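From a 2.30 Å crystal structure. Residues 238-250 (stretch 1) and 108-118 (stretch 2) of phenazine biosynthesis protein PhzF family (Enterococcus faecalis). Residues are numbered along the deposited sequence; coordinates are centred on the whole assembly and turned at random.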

ATOM      1  N   GLU A 238      -3.110  -6.040  12.993  1.00 38.57           N
ATOM      2  CA  GLU A 238      -3.318  -7.207  13.824  1.00 42.01           C
ATOM      3  C   GLU A 238      -2.350  -8.315  13.465  1.00 40.07           C
ATOM      4  O   GLU A 238      -2.048  -8.549  12.276  1.00 35.82           O
ATOM      5  CB  GLU A 238      -4.753  -7.742  13.728  1.00 46.80           C
ATOM      6  CG  GLU A 238      -5.027  -8.836  14.765  1.00 53.38           C
ATOM      7  CD  GLU A 238      -6.299  -9.601  14.515  1.00 59.06           C
ATOM      8  OE1 GLU A 238      -7.380  -9.078  14.852  1.00 61.71           O
ATOM      9  OE2 GLU A 238      -6.218 -10.743  13.999  1.00 63.59           O
ATOM     10  N   VAL A 239      -1.832  -8.980  14.486  1.00 38.34           N
ATOM     11  CA  VAL A 239      -0.913 -10.074  14.303  1.00 41.07           C
ATOM     12  C   VAL A 239      -1.618 -11.409  14.493  1.00 41.92           C
ATOM     13  O   VAL A 239      -2.310 -11.620  15.490  1.00 38.97           O
ATOM     14  CB  VAL A 239       0.278 -10.003  15.286  1.00 42.04           C
ATOM     15  CG1 VAL A 239       1.246 -11.148  15.023  1.00 42.86           C
ATOM     16  CG2 VAL A 239       0.988  -8.673  15.156  1.00 39.38           C
ATOM     17  N   LYS A 240      -1.511 -12.246  13.487  1.00 45.68           N
ATOM     18  CA  LYS A 240      -2.068 -13.581  13.517  1.00 50.80           C
ATOM     19  C   LYS A 240      -0.850 -14.485  13.368  1.00 53.09           C
ATOM     20  O   LYS A 240       0.276 -14.026  13.089  1.00 55.71           O
ATOM     21  CB  LYS A 240      -3.022 -13.800  12.315  1.00 49.99           C
ATOM     22  CG  LYS A 240      -4.456 -13.289  12.521  1.00 53.86           C
ATOM     23  CD  LYS A 240      -5.260 -13.325  11.209  1.00 56.10           C
ATOM     24  CE  LYS A 240      -5.221 -14.697  10.517  1.00 59.45           C
ATOM     25  NZ  LYS A 240      -5.797 -14.686   9.127  1.00 58.36           N
ATOM     26  N   GLU A 241      -1.037 -15.785  13.544  1.00 54.76           N
ATOM     27  CA  GLU A 241       0.052 -16.723  13.471  1.00 55.01           C
ATOM     28  C   GLU A 241       0.361 -16.802  11.993  1.00 54.32           C
ATOM     29  O   GLU A 241      -0.592 -17.181  11.238  1.00 56.13           O
ATOM     30  CB  GLU A 241      -0.531 -18.022  13.921  1.00 61.25           C
ATOM     31  CG  GLU A 241      -0.291 -18.340  15.366  1.00 67.72           C
ATOM     32  CD  GLU A 241      -0.914 -17.306  16.299  1.00 72.73           C
ATOM     33  OE1 GLU A 241      -2.141 -17.362  16.506  1.00 77.30           O
ATOM     34  OE2 GLU A 241      -0.176 -16.445  16.823  1.00 74.30           O
ATOM     35  N   ASN A 242       1.567 -16.487  11.474  1.00 50.69           N
ATOM     36  CA  ASN A 242       1.967 -16.567  10.076  1.00 50.09           C
ATOM     37  C   ASN A 242       1.172 -15.650   9.087  1.00 47.92           C
ATOM     38  O   ASN A 242       1.140 -15.918   7.872  1.00 48.87           O
ATOM     39  CB  ASN A 242       1.900 -18.014   9.593  1.00 47.07           C
ATOM     40  CG  ASN A 242       3.119 -18.388   8.769  1.00 54.24           C
ATOM     41  OD1 ASN A 242       4.255 -18.253   9.242  1.00 56.78           O
ATOM     42  ND2 ASN A 242       2.894 -18.855   7.537  1.00 54.93           N
ATOM     43  N   ARG A 243       0.626 -14.548   9.594  1.00 46.04           N
ATOM     44  CA  ARG A 243      -0.113 -13.611   8.738  1.00 45.16           C
ATOM     45  C   ARG A 243      -0.401 -12.307   9.495  1.00 42.59           C
ATOM     46  O   ARG A 243      -0.569 -12.318  10.712  1.00 43.73           O
ATOM     47  CB  ARG A 243      -1.445 -14.259   8.283  1.00 46.34           C
ATOM     48  CG  ARG A 243      -1.989 -13.743   6.945  1.00 43.81           C
ATOM     49  CD  ARG A 243      -1.100 -14.163   5.772  1.00 42.39           C
ATOM     50  NE  ARG A 243      -1.566 -13.593   4.506  1.00 42.34           N
ATOM     51  CZ  ARG A 243      -1.099 -13.940   3.303  1.00 41.86           C
ATOM     52  NH1 ARG A 243      -1.590 -13.360   2.209  1.00 45.66           N
ATOM     53  NH2 ARG A 243      -0.153 -14.862   3.187  1.00 47.92           N
ATOM     54  N   VAL A 244      -0.365 -11.175   8.779  1.00 40.85           N
ATOM     55  CA  VAL A 244      -0.674  -9.872   9.399  1.00 37.70           C
ATOM     56  C   VAL A 244      -1.837  -9.216   8.666  1.00 35.09           C
ATOM     57  O   VAL A 244      -2.001  -9.389   7.445  1.00 33.54           O
ATOM     58  CB  VAL A 244       0.544  -8.913   9.433  1.00 39.06           C
ATOM     59  CG1 VAL A 244       1.614  -9.461  10.346  1.00 41.71           C
ATOM     60  CG2 VAL A 244       1.084  -8.685   8.046  1.00 35.38           C
ATOM     61  N   ILE A 245      -2.657  -8.486   9.418  1.00 32.20           N
ATOM     62  CA  ILE A 245      -3.838  -7.817   8.872  1.00 28.89           C
ATOM     63  C   ILE A 245      -3.798  -6.298   9.020  1.00 28.22           C
ATOM     64  O   ILE A 245      -3.515  -5.778  10.102  1.00 26.39           O
ATOM     65  CB  ILE A 245      -5.116  -8.293   9.594  1.00 28.50           C
ATOM     66  CG1 ILE A 245      -5.179  -9.820   9.625  1.00 29.51           C
ATOM     67  CG2 ILE A 245      -6.356  -7.704   8.922  1.00 31.65           C
ATOM     68  CD1 ILE A 245      -5.204 -10.470   8.262  1.00 31.88           C
ATOM     69  N   ILE A 246      -4.062  -5.592   7.920  1.00 26.96           N
ATOM     70  CA  ILE A 246      -4.111  -4.128   7.953  1.00 27.75           C
ATOM     71  C   ILE A 246      -5.493  -3.658   7.526  1.00 27.14           C
ATOM     72  O   ILE A 246      -6.048  -4.145   6.525  1.00 26.89           O
ATOM     73  CB  ILE A 246      -3.043  -3.458   7.030  1.00 30.31           C
ATOM     74  CG1 ILE A 246      -3.229  -3.893   5.581  1.00 28.97           C
ATOM     75  CG2 ILE A 246      -1.661  -3.768   7.521  1.00 27.86           C
ATOM     76  CD1 ILE A 246      -2.246  -3.274   4.639  1.00 27.52           C
ATOM     77  N   GLY A 247      -6.066  -2.747   8.290  1.00 27.67           N
ATOM     78  CA  GLY A 247      -7.375  -2.225   7.957  1.00 27.93           C
ATOM     79  C   GLY A 247      -7.328  -0.731   7.771  1.00 28.61           C
ATOM     80  O   GLY A 247      -6.722  -0.029   8.583  1.00 26.82           O
ATOM     81  N   GLY A 248      -7.957  -0.228   6.722  1.00 29.52           N
ATOM     82  CA  GLY A 248      -7.950   1.210   6.501  1.00 26.31           C
ATOM     83  C   GLY A 248      -9.211   1.762   5.885  1.00 24.65           C
ATOM     84  O   GLY A 248      -9.965   1.026   5.241  1.00 20.96           O
ATOM     85  N   THR A 249      -9.475   3.045   6.132  1.00 21.62           N
ATOM     86  CA  THR A 249     -10.643   3.717   5.567  1.00 21.74           C
ATOM     87  C   THR A 249     -10.348   4.126   4.114  1.00 19.64           C
ATOM     88  O   THR A 249      -9.297   3.790   3.577  1.00 15.89           O
ATOM     89  CB  THR A 249     -11.055   4.977   6.403  1.00 24.99           C
ATOM     90  OG1 THR A 249      -9.922   5.841   6.595  1.00 31.41           O
ATOM     91  CG2 THR A 249     -11.591   4.551   7.760  1.00 34.86           C
ATOM     92  N   ALA A 250     -11.309   4.775   3.469  1.00 21.36           N
ATOM     93  CA  ALA A 250     -11.148   5.229   2.089  1.00 21.77           C
ATOM     94  C   ALA A 250     -12.073   6.403   1.786  1.00 18.70           C
ATOM     95  O   ALA A 250     -13.097   6.602   2.456  1.00 20.19           O
ATOM     96  CB  ALA A 250     -11.403   4.111   1.132  1.00 23.70           C
TER
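Stretch 2 (108-118) EEYYYLDFPYI

The most unusual feature of this contact is a glycine that serves as the seat for an aromatic ring: Gly247 CA lies over the face of the Tyr112 ring, 3.9 Å from its centroid, in a CH-pi contact. With the ring where it is there is no room for a CB: an ideal one on Gly247 would fall 2.3 Å from Tyr112 CE2, a clash. Gly247 CA and Tyr112 CA are 4.2 Å apart, a close spacing typical of an antiparallel non-hydrogen-bonded pair.

Stretch 2 is extended from Tyr110 through at least Phe115 and runs antiparallel to strand 243-248, the two axes making an angle of 156° and approaching to 4.4 Å. Three pairs carry reciprocal backbone hydrogen bonds. Val244 N to Phe115 O and Phe115 N to Val244 O are both 2.7 Å and nearly straight; Ile246 N to Leu113 O is 2.9 Å and Leu113 N to Ile246 O 2.8 Å; Gly248 N to Tyr111 O is 2.9 Å, and Tyr111 N to Gly248 O lengthens to 3.1 Å. Between them, Ile245 faces Asp114 and Gly247 faces Tyr112 as non-hydrogen-bonded pairs.

Side chains alternate accordingly. Val244, Ile246, Tyr111, Leu113 and Phe115 share a buried face, where Ile246 CD1 meets the edge of the Phe115 ring at CE2, 3.3 Å away. On the other face, Ile245 CG2 packs 3.7 Å from Tyr112 CD2, and Ile245 CD1 reaches Asp114 CB at 3.5 Å.

Both ends add contacts beyond the regular ladder. Arg243 closes a type II turn that begins at Lys240, and its side chain returns to stretch 2, forming a salt bridge from NH1 to Asp114 OD1 (2.9 Å). Nearby, Tyr117 CE2 abuts Val239 CG1 at 3.3 Å. At the other end, Thr249 CG2 sits over the Tyr110 ring, 3.8 Å from its centroid, while a water links Glu109 O (2.7 Å) to Ala250 N (3.1 Å).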

ATOM      1  N   GLU A 108     -17.470  -2.185   9.221  1.00 31.70           N
ATOM      2  CA  GLU A 108     -17.782  -0.786   9.469  1.00 35.11           C
ATOM      3  C   GLU A 108     -17.182  -0.013   8.274  1.00 35.49           C
ATOM      4  O   GLU A 108     -17.382  -0.425   7.125  1.00 33.40           O
ATOM      5  CB  GLU A 108     -17.174  -0.311  10.807  1.00 42.36           C
ATOM      6  CG  GLU A 108     -18.177   0.322  11.785  1.00 53.06           C
ATOM      7  CD  GLU A 108     -19.065  -0.700  12.494  1.00 59.78           C
ATOM      8  OE1 GLU A 108     -18.756  -1.057  13.660  1.00 60.16           O
ATOM      9  OE2 GLU A 108     -20.081  -1.123  11.899  1.00 60.49           O
ATOM     10  N   GLU A 109     -16.468   1.077   8.525  1.00 34.81           N
ATOM     11  CA  GLU A 109     -15.889   1.826   7.405  1.00 35.06           C
ATOM     12  C   GLU A 109     -14.445   1.414   7.095  1.00 36.13           C
ATOM     13  O   GLU A 109     -13.714   2.129   6.400  1.00 32.73           O
ATOM     14  CB  GLU A 109     -15.976   3.348   7.655  1.00 40.42           C
ATOM     15  CG  GLU A 109     -16.727   4.174   6.595  1.00 56.11           C
ATOM     16  CD  GLU A 109     -18.253   4.276   6.834  1.00 69.27           C
ATOM     17  OE1 GLU A 109     -18.759   5.415   6.972  1.00 75.76           O
ATOM     18  OE2 GLU A 109     -18.938   3.229   6.865  1.00 70.88           O
ATOM     19  N   TYR A 110     -14.016   0.272   7.635  1.00 32.52           N
ATOM     20  CA  TYR A 110     -12.681  -0.218   7.375  1.00 27.84           C
ATOM     21  C   TYR A 110     -12.700  -1.392   6.451  1.00 26.17           C
ATOM     22  O   TYR A 110     -13.691  -2.111   6.353  1.00 23.18           O
ATOM     23  CB  TYR A 110     -11.959  -0.576   8.654  1.00 28.13           C
ATOM     24  CG  TYR A 110     -11.492   0.605   9.448  1.00 31.73           C
ATOM     25  CD1 TYR A 110     -12.394   1.366  10.199  1.00 35.56           C
ATOM     26  CD2 TYR A 110     -10.140   0.964   9.479  1.00 33.45           C
ATOM     27  CE1 TYR A 110     -11.965   2.448  10.966  1.00 38.45           C
ATOM     28  CE2 TYR A 110      -9.698   2.046  10.242  1.00 36.30           C
ATOM     29  CZ  TYR A 110     -10.613   2.782  10.985  1.00 40.30           C
ATOM     30  OH  TYR A 110     -10.175   3.837  11.748  1.00 46.69           O
ATOM     31  N   TYR A 111     -11.613  -1.532   5.699  1.00 24.90           N
ATOM     32  CA  TYR A 111     -11.417  -2.613   4.744  1.00 26.88           C
ATOM     33  C   TYR A 111     -10.111  -3.288   5.173  1.00 26.78           C
ATOM     34  O   TYR A 111      -9.113  -2.612   5.454  1.00 18.77           O
ATOM     35  CB  TYR A 111     -11.341  -2.047   3.310  1.00 25.32           C
ATOM     36  CG  TYR A 111     -12.577  -1.225   2.972  1.00 27.08           C
ATOM     37  CD1 TYR A 111     -12.736   0.065   3.495  1.00 26.93           C
ATOM     38  CD2 TYR A 111     -13.656  -1.791   2.272  1.00 18.67           C
ATOM     39  CE1 TYR A 111     -13.935   0.761   3.357  1.00 24.06           C
ATOM     40  CE2 TYR A 111     -14.865  -1.089   2.126  1.00 23.00           C
ATOM     41  CZ  TYR A 111     -14.994   0.181   2.685  1.00 20.10           C
ATOM     42  OH  TYR A 111     -16.190   0.825   2.651  1.00 24.78           O
ATOM     43  N   TYR A 112     -10.160  -4.603   5.321  1.00 27.00           N
ATOM     44  CA  TYR A 112      -9.012  -5.369   5.777  1.00 28.48           C
ATOM     45  C   TYR A 112      -8.307  -6.228   4.751  1.00 26.99           C
ATOM     46  O   TYR A 112      -8.930  -7.019   4.043  1.00 27.37           O
ATOM     47  CB  TYR A 112      -9.411  -6.209   6.989  1.00 26.20           C
ATOM     48  CG  TYR A 112      -9.867  -5.372   8.151  1.00 19.12           C
ATOM     49  CD1 TYR A 112     -11.152  -4.809   8.172  1.00 23.71           C
ATOM     50  CD2 TYR A 112      -9.009  -5.100   9.222  1.00 22.51           C
ATOM     51  CE1 TYR A 112     -11.566  -3.990   9.233  1.00 25.82           C
ATOM     52  CE2 TYR A 112      -9.409  -4.289  10.283  1.00 19.76           C
ATOM     53  CZ  TYR A 112     -10.683  -3.735  10.287  1.00 27.47           C
ATOM     54  OH  TYR A 112     -11.065  -2.922  11.324  1.00 35.44           O
ATOM     55  N   LEU A 113      -7.007  -6.020   4.642  1.00 29.12           N
ATOM     56  CA  LEU A 113      -6.169  -6.773   3.732  1.00 28.77           C
ATOM     57  C   LEU A 113      -5.257  -7.634   4.574  1.00 28.72           C
ATOM     58  O   LEU A 113      -4.936  -7.277   5.719  1.00 31.29           O
ATOM     59  CB  LEU A 113      -5.335  -5.832   2.867  1.00 27.53           C
ATOM     60  CG  LEU A 113      -5.998  -5.071   1.716  1.00 28.85           C
ATOM     61  CD1 LEU A 113      -7.186  -4.271   2.186  1.00 22.06           C
ATOM     62  CD2 LEU A 113      -4.962  -4.149   1.111  1.00 23.13           C
ATOM     63  N   ASP A 114      -4.828  -8.748   4.030  1.00 30.61           N
ATOM     64  CA  ASP A 114      -3.946  -9.673   4.739  1.00 30.74           C
ATOM     65  C   ASP A 114      -2.619  -9.819   4.016  1.00 30.05           C
ATOM     66  O   ASP A 114      -2.574  -9.933   2.788  1.00 27.91           O
ATOM     67  CB  ASP A 114      -4.616 -11.050   4.861  1.00 34.09           C
ATOM     68  CG  ASP A 114      -5.028 -11.613   3.511  1.00 45.04           C
ATOM     69  OD1 ASP A 114      -4.211 -12.319   2.881  1.00 45.30           O
ATOM     70  OD2 ASP A 114      -6.162 -11.326   3.064  1.00 43.60           O
ATOM     71  N   PHE A 115      -1.537  -9.829   4.778  1.00 26.86           N
ATOM     72  CA  PHE A 115      -0.204  -9.976   4.198  1.00 31.60           C
ATOM     73  C   PHE A 115       0.618 -10.989   4.980  1.00 33.68           C
ATOM     74  O   PHE A 115       0.376 -11.218   6.166  1.00 34.56           O
ATOM     75  CB  PHE A 115       0.529  -8.627   4.179  1.00 25.80           C
ATOM     76  CG  PHE A 115      -0.014  -7.658   3.184  1.00 25.34           C
ATOM     77  CD1 PHE A 115       0.387  -7.709   1.848  1.00 22.30           C
ATOM     78  CD2 PHE A 115      -0.929  -6.676   3.575  1.00 17.25           C
ATOM     79  CE1 PHE A 115      -0.113  -6.806   0.918  1.00 26.45           C
ATOM     80  CE2 PHE A 115      -1.432  -5.774   2.660  1.00 21.09           C
ATOM     81  CZ  PHE A 115      -1.025  -5.832   1.322  1.00 25.64           C
ATOM     82  N   PRO A 116       1.598 -11.640   4.312  1.00 35.42           N
ATOM     83  CA  PRO A 116       2.452 -12.637   4.975  1.00 39.40           C
ATOM     84  C   PRO A 116       3.220 -12.069   6.171  1.00 42.56           C
ATOM     85  O   PRO A 116       3.634 -10.921   6.154  1.00 42.02           O
ATOM     86  CB  PRO A 116       3.401 -13.074   3.849  1.00 38.05           C
ATOM     87  CG  PRO A 116       3.345 -11.913   2.850  1.00 37.36           C
ATOM     88  CD  PRO A 116       1.900 -11.560   2.873  1.00 33.54           C
ATOM     89  N   TYR A 117       3.360 -12.884   7.223  1.00 46.56           N
ATOM     90  CA  TYR A 117       4.095 -12.472   8.432  1.00 50.72           C
ATOM     91  C   TYR A 117       5.575 -12.691   8.157  1.00 53.32           C
ATOM     92  O   TYR A 117       6.072 -13.820   8.235  1.00 53.62           O
ATOM     93  CB  TYR A 117       3.657 -13.324   9.642  1.00 51.75           C
ATOM     94  CG  TYR A 117       4.235 -12.890  10.991  1.00 55.44           C
ATOM     95  CD1 TYR A 117       5.596 -13.074  11.293  1.00 56.90           C
ATOM     96  CD2 TYR A 117       3.417 -12.312  11.963  1.00 55.98           C
ATOM     97  CE1 TYR A 117       6.118 -12.685  12.532  1.00 54.19           C
ATOM     98  CE2 TYR A 117       3.933 -11.922  13.202  1.00 55.72           C
ATOM     99  CZ  TYR A 117       5.280 -12.107  13.479  1.00 56.64           C
ATOM    100  OH  TYR A 117       5.783 -11.686  14.683  1.00 57.89           O
ATOM    101  N   ILE A 118       6.276 -11.618   7.830  1.00 55.08           N
ATOM    102  CA  ILE A 118       7.693 -11.700   7.538  1.00 56.99           C
ATOM    103  C   ILE A 118       8.509 -10.767   8.425  1.00 58.09           C
ATOM    104  O   ILE A 118       8.577  -9.565   8.185  1.00 61.23           O
ATOM    105  CB  ILE A 118       7.991 -11.359   6.046  1.00 57.78           C
ATOM    106  CG1 ILE A 118       7.083 -12.177   5.123  1.00 58.58           C
ATOM    107  CG2 ILE A 118       9.461 -11.641   5.725  1.00 60.42           C
ATOM    108  CD1 ILE A 118       7.287 -11.893   3.650  1.00 55.92           C
TER
HETATM  109  O   HOH W   1     -14.105   4.243   4.801  1.00 23.58           O